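Local coordinates for protein HpuA (Kingella denitrificans ATCC 33394, PDB 5EC6) that probably acts as an outer-membrane lipoprotein receptor that binds haemoglobin, as a step in acquiring iron or haem from a host, at residues H105-L110 with K115-C120; P144-S149 with K185-V190. All coordinates share one frame; numbering follows the deposited sequence.

The two contacts illustrate two ways of joining beta hairpins and their parts: one pairing within a hairpin, by backbone bonds and side-chain packing, and one salt bridge between the turns of two others. Contact 1 closes a hairpin of strands 104-109 and 115-118, and comes first along the chain; contact 2 follows, joining the turn before strand 148-154 to the turn before strand 188-191. Their centres lie about 10 Å apart, on the same side of the chain's centre. Antiparallel pairing runs from 188-191 through 104-109, 115-118 and 136-142 to 148-154, so the salt bridge spans at the surface, past K115, between hairpins that flank contact 1.

Contact 1 (H105-L110 with K115-C120); sequences HPMQPL and KMIACC
M107 and I117 meet with their side chains crossing at about a right angle, the methyl CE of M107 lying 4.0 Å from CG2 of I117. M107 carries its CG beside the backbone N and then bends at its last torsion (chi3 70°), which swings CE back over the neighbouring strand, close to the backbone N of I117. The CG1 branch of I117 reaches across to the start of the facing segment: its CD1 sits 3.5 Å from the carbonyl O of P106 and also touches CB of H105. Nearer the turn, CB of M107 packs on CB of K115 at 3.7 Å, and L110 covers the start of the strand, CD1 against the backbone N of K115 and CD2 3.9 Å from CB of M116. These side chains flank an antiparallel beta hairpin. Q108 and M116 are its hydrogen-bonded pair, with Q108 N to M116 O and M116 N to Q108 O both 3.0 Å, while P109 and K115 form the adjoining non-hydrogen-bonded pair, a position that suits a proline lacking an N-H. The O of Q108 also receives a CA-H contact from K115, 3.2 Å from CA to O. Q108 and M116 lie on one face of the sheet and P109 and K115 on the other, where the lysine chain bends at its end (chi4 -53°) so that NZ donates to a water that in turn donates to M107 O. Further out, the imidazole of H105 is gripped at both nitrogens, by T191 OG1 at NE2 and the backbone N of I90 at ND1, which would fix its rotation. The amide NE2 of Q108 is bonded to P17 O. Along the other edge of strand 115-118, K115 and I117 bond through their backbones to M142 and A140 of strand 136-142. The side chains of L110 and M116 both touch Y81.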
loop_
_atom_site.group_PDB
_atom_site.type_symbol
_atom_site.label_atom_id
_atom_site.label_comp_id
_atom_site.label_asym_id
_atom_site.label_seq_id
_atom_site.Cartn_x
_atom_site.Cartn_y
_atom_site.Cartn_z
ATOM N N HIS A 105 10.355 12.947 2.527
ATOM C CA HIS A 105 9.836 12.775 3.880
ATOM C C HIS A 105 10.900 12.171 4.777
ATOM O O HIS A 105 11.656 11.294 4.372
ATOM C CB HIS A 105 8.592 11.878 3.937
ATOM C CG HIS A 105 7.640 12.095 2.816
ATOM N ND1 HIS A 105 6.415 12.675 3.000
ATOM C CD2 HIS A 105 7.703 11.754 1.506
ATOM C CE1 HIS A 105 5.779 12.739 1.848
ATOM N NE2 HIS A 105 6.550 12.198 0.921
ATOM N N PRO A 106 11.006 12.664 6.019
ATOM C CA PRO A 106 11.904 12.005 6.956
ATOM C C PRO A 106 11.363 10.637 7.425
ATOM O O PRO A 106 10.165 10.493 7.609
ATOM C CB PRO A 106 11.922 13.003 8.143
ATOM C CG PRO A 106 10.573 13.623 8.136
ATOM C CD PRO A 106 10.220 13.744 6.654
ATOM N N MET A 107 12.234 9.661 7.611
ATOM C CA MET A 107 11.861 8.382 8.179
ATOM C C MET A 107 12.076 8.426 9.682
ATOM O O MET A 107 12.974 9.143 10.167
ATOM C CB MET A 107 12.716 7.288 7.572
ATOM C CG MET A 107 12.607 7.231 6.044
ATOM S SD MET A 107 13.588 5.916 5.274
ATOM C CE MET A 107 12.737 4.439 5.754
ATOM N N GLN A 108 11.279 7.695 10.419
ATOM C CA GLN A 108 11.426 7.696 11.876
ATOM C C GLN A 108 12.564 6.821 12.290
ATOM O O GLN A 108 12.645 5.649 11.915
ATOM C CB GLN A 108 10.148 7.255 12.560
ATOM C CG GLN A 108 10.246 7.383 14.105
ATOM C CD GLN A 108 8.969 7.102 14.854
ATOM O OE1 GLN A 108 8.022 6.507 14.350
ATOM N NE2 GLN A 108 8.932 7.524 16.129
ATOM N N PRO A 109 13.500 7.351 13.144
ATOM C CA PRO A 109 14.510 6.439 13.669
ATOM C C PRO A 109 13.983 5.405 14.637
ATOM O O PRO A 109 13.038 5.666 15.359
ATOM C CB PRO A 109 15.483 7.387 14.409
ATOM C CG PRO A 109 14.634 8.493 14.809
ATOM C CD PRO A 109 13.594 8.691 13.726
ATOM N N LEU A 110 14.601 4.233 14.639
ATOM C CA LEU A 110 14.182 3.090 15.441
ATOM C C LEU A 110 15.197 2.771 16.541
ATOM O O LEU A 110 16.381 3.043 16.402
ATOM C CB LEU A 110 14.044 1.827 14.586
ATOM C CG LEU A 110 13.151 2.010 13.333
ATOM C CD1 LEU A 110 13.145 0.725 12.531
ATOM C CD2 LEU A 110 11.738 2.436 13.742
ATOM N N LYS A 115 15.491 2.681 10.367
ATOM C CA LYS A 115 14.462 3.709 10.219
ATOM C C LYS A 115 13.225 3.050 9.576
ATOM O O LYS A 115 13.346 2.032 8.915
ATOM C CB LYS A 115 14.893 4.879 9.332
ATOM C CG LYS A 115 16.231 5.512 9.716
ATOM C CD LYS A 115 16.573 6.656 8.783
ATOM C CE LYS A 115 17.955 7.250 9.051
ATOM N NZ LYS A 115 18.102 7.622 10.474
ATOM N N MET A 116 12.092 3.716 9.739
ATOM C CA MET A 116 10.822 3.222 9.157
ATOM C C MET A 116 9.945 4.324 8.658
ATOM O O MET A 116 9.839 5.409 9.213
ATOM C CB MET A 116 10.090 2.393 10.202
ATOM C CG MET A 116 8.758 1.807 9.754
ATOM S SD MET A 116 8.049 0.912 11.129
ATOM C CE MET A 116 6.444 0.450 10.463
ATOM N N ILE A 117 9.226 4.045 7.565
ATOM C CA ILE A 117 8.124 4.909 7.178
ATOM C C ILE A 117 7.009 4.057 6.530
ATOM O O ILE A 117 7.275 2.958 5.982
ATOM C CB ILE A 117 8.613 5.950 6.178
ATOM C CG1 ILE A 117 7.601 7.131 6.094
ATOM C CG2 ILE A 117 8.911 5.322 4.846
ATOM C CD1 ILE A 117 8.129 8.420 5.591
ATOM N N ALA A 118 5.777 4.558 6.652
ATOM C CA ALA A 118 4.593 3.943 6.056
ATOM C C ALA A 118 3.652 5.034 5.570
ATOM O O ALA A 118 3.849 6.234 5.824
ATOM C CB ALA A 118 3.920 3.038 7.040
ATOM N N CYS A 119 2.647 4.658 4.795
ATOM C CA CYS A 119 1.681 5.673 4.287
ATOM C C CYS A 119 0.981 6.452 5.409
ATOM O O CYS A 119 0.607 5.875 6.445
ATOM C CB CYS A 119 0.554 5.040 3.517
ATOM S SG CYS A 119 -0.261 6.156 2.277
ATOM N N CYS A 120 0.763 7.754 5.190
ATOM C CA CYS A 120 -0.098 8.529 6.091
ATOM C C CYS A 120 -1.557 8.266 5.761
ATOM O O CYS A 120 -2.178 8.991 4.972
ATOM C CB CYS A 120 0.197 10.031 6.004
ATOM S SG CYS A 120 0.014 10.783 4.358
HETATM O O HOH W 1 15.704 9.612 10.376
#

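Contact 2 (P144-S149 with K185-V190); sequences PSKTVS and KNDRAV
K146 NZ is gripped by the carboxylate of D187 and by a water. The water is the tight partner, accepting from NZ at 2.6 Å; NZ stands 3.4 Å from both OD1 and OD2 of D187, a salt bridge whose two hydrogen bonds are each weak. The same water donates weakly to OD2, so it spans the ion pair beside the direct bonds. The lysine chain crosses the aspartate at a slant, so that its CD also lies 3.8 Å from OD1 of D187. A bend at the second torsion (chi2 -62°) turns the lysine chain, which is extended beyond it, across the gap to the aspartate. The backbones stay well apart, with CA of K146 and CA of D187 separated by 8.0 Å, and the bridge lies at the surface, where solvent probably weakens its pull. D187 occupies the second of the two central positions of a type I' turn, closed by backbone bonds between K185 and R188 in both directions, a classic connection in beta hairpins with two-residue loops. K115 touches K146 and packs by its CE on OD2 of D187; its ammonium may add to the positive field there. The contact joins the connection between strands 136-142 and 148-154 to the hairpin turn between strands 174-185 and 188-191, with D187 touching M142 and V148 leaning on V184.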
loop_
_atom_site.group_PDB
_atom_site.type_symbol
_atom_site.label_atom_id
_atom_site.label_comp_id
_atom_site.label_asym_id
_atom_site.label_seq_id
_atom_site.Cartn_x
_atom_site.Cartn_y
_atom_site.Cartn_z
ATOM N N PRO A 144 20.155 -0.572 10.312
ATOM C CA PRO A 144 21.301 0.231 10.759
ATOM C C PRO A 144 22.453 0.224 9.752
ATOM O O PRO A 144 23.193 1.223 9.660
ATOM C CB PRO A 144 21.675 -0.407 12.099
ATOM C CG PRO A 144 20.904 -1.639 12.231
ATOM C CD PRO A 144 19.717 -1.530 11.334
ATOM N N SER A 145 22.578 -0.838 8.978
ATOM C CA SER A 145 23.563 -0.851 7.869
ATOM C C SER A 145 23.183 -0.114 6.579
ATOM O O SER A 145 23.954 -0.107 5.622
ATOM C CB SER A 145 24.048 -2.269 7.615
ATOM O OG SER A 145 23.002 -3.082 7.101
ATOM N N LYS A 146 21.996 0.490 6.547
ATOM C CA LYS A 146 21.492 1.308 5.466
ATOM C C LYS A 146 21.032 0.524 4.264
ATOM O O LYS A 146 20.782 1.116 3.225
ATOM C CB LYS A 146 22.487 2.375 4.992
ATOM C CG LYS A 146 23.078 3.224 6.084
ATOM C CD LYS A 146 22.022 4.000 6.792
ATOM C CE LYS A 146 22.591 4.923 7.847
ATOM N NZ LYS A 146 21.418 5.626 8.455
ATOM N N THR A 147 20.873 -0.776 4.390
ATOM C CA THR A 147 20.128 -1.526 3.385
ATOM C C THR A 147 18.629 -1.391 3.680
ATOM O O THR A 147 18.244 -1.143 4.818
ATOM C CB THR A 147 20.550 -2.981 3.392
ATOM O OG1 THR A 147 20.321 -3.562 4.672
ATOM C CG2 THR A 147 22.035 -3.087 3.072
ATOM N N VAL A 148 17.805 -1.546 2.649
ATOM C CA VAL A 148 16.375 -1.168 2.727
ATOM C C VAL A 148 15.543 -2.357 2.276
ATOM O O VAL A 148 15.888 -3.042 1.305
ATOM C CB VAL A 148 16.119 0.083 1.833
ATOM C CG1 VAL A 148 14.634 0.458 1.725
ATOM C CG2 VAL A 148 16.849 1.277 2.390
ATOM N N SER A 149 14.408 -2.588 2.956
ATOM C CA SER A 149 13.357 -3.481 2.456
ATOM C C SER A 149 12.054 -2.711 2.319
ATOM O O SER A 149 11.500 -2.235 3.326
ATOM C CB SER A 149 13.180 -4.682 3.352
ATOM O OG SER A 149 12.248 -5.558 2.789
ATOM N N LYS A 185 15.875 7.311 -0.779
ATOM C CA LYS A 185 17.099 7.918 -1.310
ATOM C C LYS A 185 17.764 8.692 -0.193
ATOM O O LYS A 185 17.136 9.570 0.400
ATOM C CB LYS A 185 16.773 8.901 -2.420
ATOM C CG LYS A 185 17.958 9.829 -2.751
ATOM C CD LYS A 185 17.745 10.582 -4.056
ATOM C CE LYS A 185 16.705 11.677 -3.895
ATOM N NZ LYS A 185 16.463 12.261 -5.229
ATOM N N ASN A 186 19.020 8.365 0.115
ATOM C CA ASN A 186 19.777 9.198 1.064
ATOM C C ASN A 186 19.031 9.472 2.336
ATOM O O ASN A 186 18.752 10.639 2.670
ATOM C CB ASN A 186 20.094 10.554 0.435
ATOM C CG ASN A 186 21.277 10.495 -0.488
ATOM O OD1 ASN A 186 21.221 10.992 -1.617
ATOM N ND2 ASN A 186 22.363 9.878 -0.017
ATOM N N ASP A 187 18.712 8.407 3.046
ATOM C CA ASP A 187 18.069 8.486 4.352
ATOM C C ASP A 187 16.631 9.059 4.391
ATOM O O ASP A 187 15.994 9.078 5.465
ATOM C CB ASP A 187 18.997 9.208 5.380
ATOM C CG ASP A 187 19.910 8.247 6.122
ATOM O OD1 ASP A 187 20.015 7.070 5.705
ATOM O OD2 ASP A 187 20.525 8.672 7.130
ATOM N N ARG A 188 16.099 9.446 3.223
ATOM C CA ARG A 188 14.744 9.968 3.156
ATOM C C ARG A 188 13.868 9.075 2.297
ATOM O O ARG A 188 14.316 8.425 1.357
ATOM C CB ARG A 188 14.719 11.376 2.620
ATOM C CG ARG A 188 15.136 12.306 3.784
ATOM C CD ARG A 188 15.311 13.692 3.304
ATOM N NE ARG A 188 14.059 14.413 3.235
ATOM C CZ ARG A 188 13.371 14.925 4.246
ATOM N NH1 ARG A 188 13.744 14.788 5.543
ATOM N NH2 ARG A 188 12.276 15.597 3.941
ATOM N N ALA A 189 12.619 9.091 2.645
ATOM C CA ALA A 189 11.599 8.557 1.775
ATOM C C ALA A 189 11.229 9.553 0.693
ATOM O O ALA A 189 11.019 10.741 0.963
ATOM C CB ALA A 189 10.369 8.224 2.607
ATOM N N VAL A 190 11.117 9.075 -0.541
ATOM C CA VAL A 190 10.771 9.926 -1.645
ATOM C C VAL A 190 9.552 9.312 -2.350
ATOM O O VAL A 190 9.436 8.090 -2.458
ATOM C CB VAL A 190 11.943 10.149 -2.615
ATOM C CG1 VAL A 190 13.019 10.985 -1.918
ATOM C CG2 VAL A 190 12.576 8.873 -3.131
HETATM O O HOH W 2 21.057 7.528 10.263
#